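Local coordinates for protein histidine kinase (Synechocystis sp., PDB 5DFY) that probably acts as a light-sensing histidine kinase of a two-component system, this part being a GAF domain that carries covalently bound phycocyanobilin, at residues A[60-65]-A[186-191]. Numbering follows the deposited sequence.
Sequences DEVRHL and HQIANQ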
# COMPACT_ATOMS: atom_id res chain seq x y z
N ASP A 60 2.70 -14.36 -15.94
CA ASP A 60 3.60 -14.78 -17.01
C ASP A 60 5.05 -14.46 -16.65
O ASP A 60 5.96 -15.23 -16.96
CB ASP A 60 3.26 -14.10 -18.34
CG ASP A 60 1.95 -14.60 -18.96
OD1 ASP A 60 1.39 -15.64 -18.53
OD2 ASP A 60 1.50 -13.94 -19.93
N GLU A 61 5.28 -13.32 -16.00
CA GLU A 61 6.61 -12.95 -15.57
C GLU A 61 7.18 -13.96 -14.57
O GLU A 61 8.32 -14.40 -14.70
CB GLU A 61 6.60 -11.52 -14.99
CG GLU A 61 7.93 -11.06 -14.39
CD GLU A 61 7.85 -9.68 -13.71
OE1 GLU A 61 6.82 -9.38 -13.05
OE2 GLU A 61 8.82 -8.91 -13.84
N VAL A 62 6.37 -14.34 -13.58
CA VAL A 62 6.79 -15.33 -12.60
C VAL A 62 7.16 -16.64 -13.29
O VAL A 62 8.20 -17.23 -13.01
CB VAL A 62 5.71 -15.58 -11.55
CG1 VAL A 62 6.10 -16.74 -10.64
CG2 VAL A 62 5.46 -14.31 -10.75
N ARG A 63 6.30 -17.09 -14.20
CA ARG A 63 6.50 -18.40 -14.81
C ARG A 63 7.78 -18.36 -15.63
O ARG A 63 8.55 -19.32 -15.62
CB ARG A 63 5.31 -18.79 -15.68
CG ARG A 63 5.45 -20.24 -16.20
CD ARG A 63 4.13 -20.82 -16.67
NE ARG A 63 3.56 -20.14 -17.83
CZ ARG A 63 3.91 -20.36 -19.10
NH1 ARG A 63 4.86 -21.24 -19.39
NH2 ARG A 63 3.30 -19.70 -20.07
N HIS A 64 8.00 -17.24 -16.30
CA HIS A 64 9.20 -16.99 -17.08
C HIS A 64 10.46 -16.94 -16.20
O HIS A 64 11.44 -17.63 -16.47
CB HIS A 64 9.01 -15.69 -17.87
CG HIS A 64 10.13 -15.37 -18.81
ND1 HIS A 64 10.81 -14.17 -18.78
CD2 HIS A 64 10.69 -16.10 -19.80
CE1 HIS A 64 11.74 -14.17 -19.72
NE2 HIS A 64 11.69 -15.33 -20.35
N LEU A 65 10.42 -16.16 -15.13
CA LEU A 65 11.61 -15.99 -14.30
C LEU A 65 11.98 -17.21 -13.49
O LEU A 65 13.17 -17.49 -13.31
CB LEU A 65 11.44 -14.81 -13.33
CG LEU A 65 11.36 -13.45 -14.00
CD1 LEU A 65 11.06 -12.38 -12.94
CD2 LEU A 65 12.64 -13.11 -14.72
N HIS A 186 8.44 -12.97 -3.35
CA HIS A 186 7.91 -12.09 -2.31
C HIS A 186 7.81 -10.65 -2.82
O HIS A 186 6.80 -9.98 -2.63
CB HIS A 186 8.80 -12.16 -1.05
CG HIS A 186 8.24 -11.39 0.11
ND1 HIS A 186 7.60 -12.00 1.17
CD2 HIS A 186 8.24 -10.06 0.38
CE1 HIS A 186 7.19 -11.07 2.02
NE2 HIS A 186 7.58 -9.89 1.57
N GLN A 187 8.85 -10.18 -3.51
CA GLN A 187 8.83 -8.81 -4.04
C GLN A 187 7.91 -8.66 -5.26
O GLN A 187 7.28 -7.62 -5.43
CB GLN A 187 10.23 -8.34 -4.39
CG GLN A 187 11.15 -8.15 -3.18
CD GLN A 187 10.51 -7.30 -2.10
OE1 GLN A 187 9.82 -6.31 -2.38
NE2 GLN A 187 10.70 -7.71 -0.85
N ILE A 188 7.87 -9.67 -6.13
CA ILE A 188 6.95 -9.61 -7.26
C ILE A 188 5.52 -9.48 -6.74
O ILE A 188 4.69 -8.72 -7.28
CB ILE A 188 7.09 -10.87 -8.17
CG1 ILE A 188 8.43 -10.81 -8.87
CG2 ILE A 188 5.95 -10.94 -9.20
CD1 ILE A 188 8.78 -12.04 -9.65
N ALA A 189 5.20 -10.18 -5.66
CA ALA A 189 3.88 -10.07 -5.08
C ALA A 189 3.64 -8.68 -4.45
O ALA A 189 2.58 -8.12 -4.59
CB ALA A 189 3.64 -11.17 -4.04
N ASN A 190 4.66 -8.14 -3.78
CA ASN A 190 4.54 -6.77 -3.27
C ASN A 190 4.21 -5.79 -4.40
O ASN A 190 3.35 -4.93 -4.27
CB ASN A 190 5.84 -6.30 -2.61
CG ASN A 190 6.10 -6.93 -1.25
OD1 ASN A 190 5.21 -7.48 -0.60
ND2 ASN A 190 7.35 -6.83 -0.81
N GLN A 191 4.89 -5.95 -5.52
CA GLN A 191 4.69 -5.06 -6.67
C GLN A 191 3.31 -5.24 -7.28
O GLN A 191 2.66 -4.29 -7.68
CB GLN A 191 5.76 -5.32 -7.74
CG GLN A 191 5.56 -4.48 -9.01
CD GLN A 191 5.51 -2.98 -8.72
OE1 GLN A 191 4.47 -2.31 -8.87
NE2 GLN A 191 6.64 -2.47 -8.26
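Leu65 N donates to Glu61 O at 2.8 Å, one turn of helix 50-66, and the side chains of both residues, together with that of Val62, meet Ile188 of helix 179-203. No hydrogen bond crosses this gap: the axes of the two segments come no closer than 11.3 Å, and branched aliphatic groups bridge it. Ile188, directed at the facing helix, suits the place because its two branches spread along that helix, CG2 against Val62 and CD1 chiefly against Leu65, with Val62 CG2 also near CD1. Its CG2 meets Val62 CG2 at 3.7 Å, the closest approach of the pair. The longer branch, with CG1 anti to the carbonyl carbon (chi1 -69°) and CD1 extended beyond it, brings CD1 to 4.0 Å from Leu65 CD1. The segments run nearly antiparallel, at 166°; they belong to the first and last helices of this GAF-domain chain, packed side by side on one face of its antiparallel sheet. Val62 also rests on Val71 and Ile188 on Leu166, so both buried side chains join the helix pair to the strands; Ala189, small enough to lie close to the sheet, turns away from helix 50-66 onto Val154, Val156 and Leu166. Glu61 and Leu65 border the contact on its exposed side. An extended chain carries Glu61 OE1 to 4.2 Å from Ile188 CG2, a van der Waals neighbour, while the charge stays at the exposed margin. Asn190 ND2 donates a hydrogen bond to Gln187 OE1 at 3.0 Å, from above the carbonyl plane; Gln187 packs on Phe205 and Asn190 on Leu201, both of the second subunit.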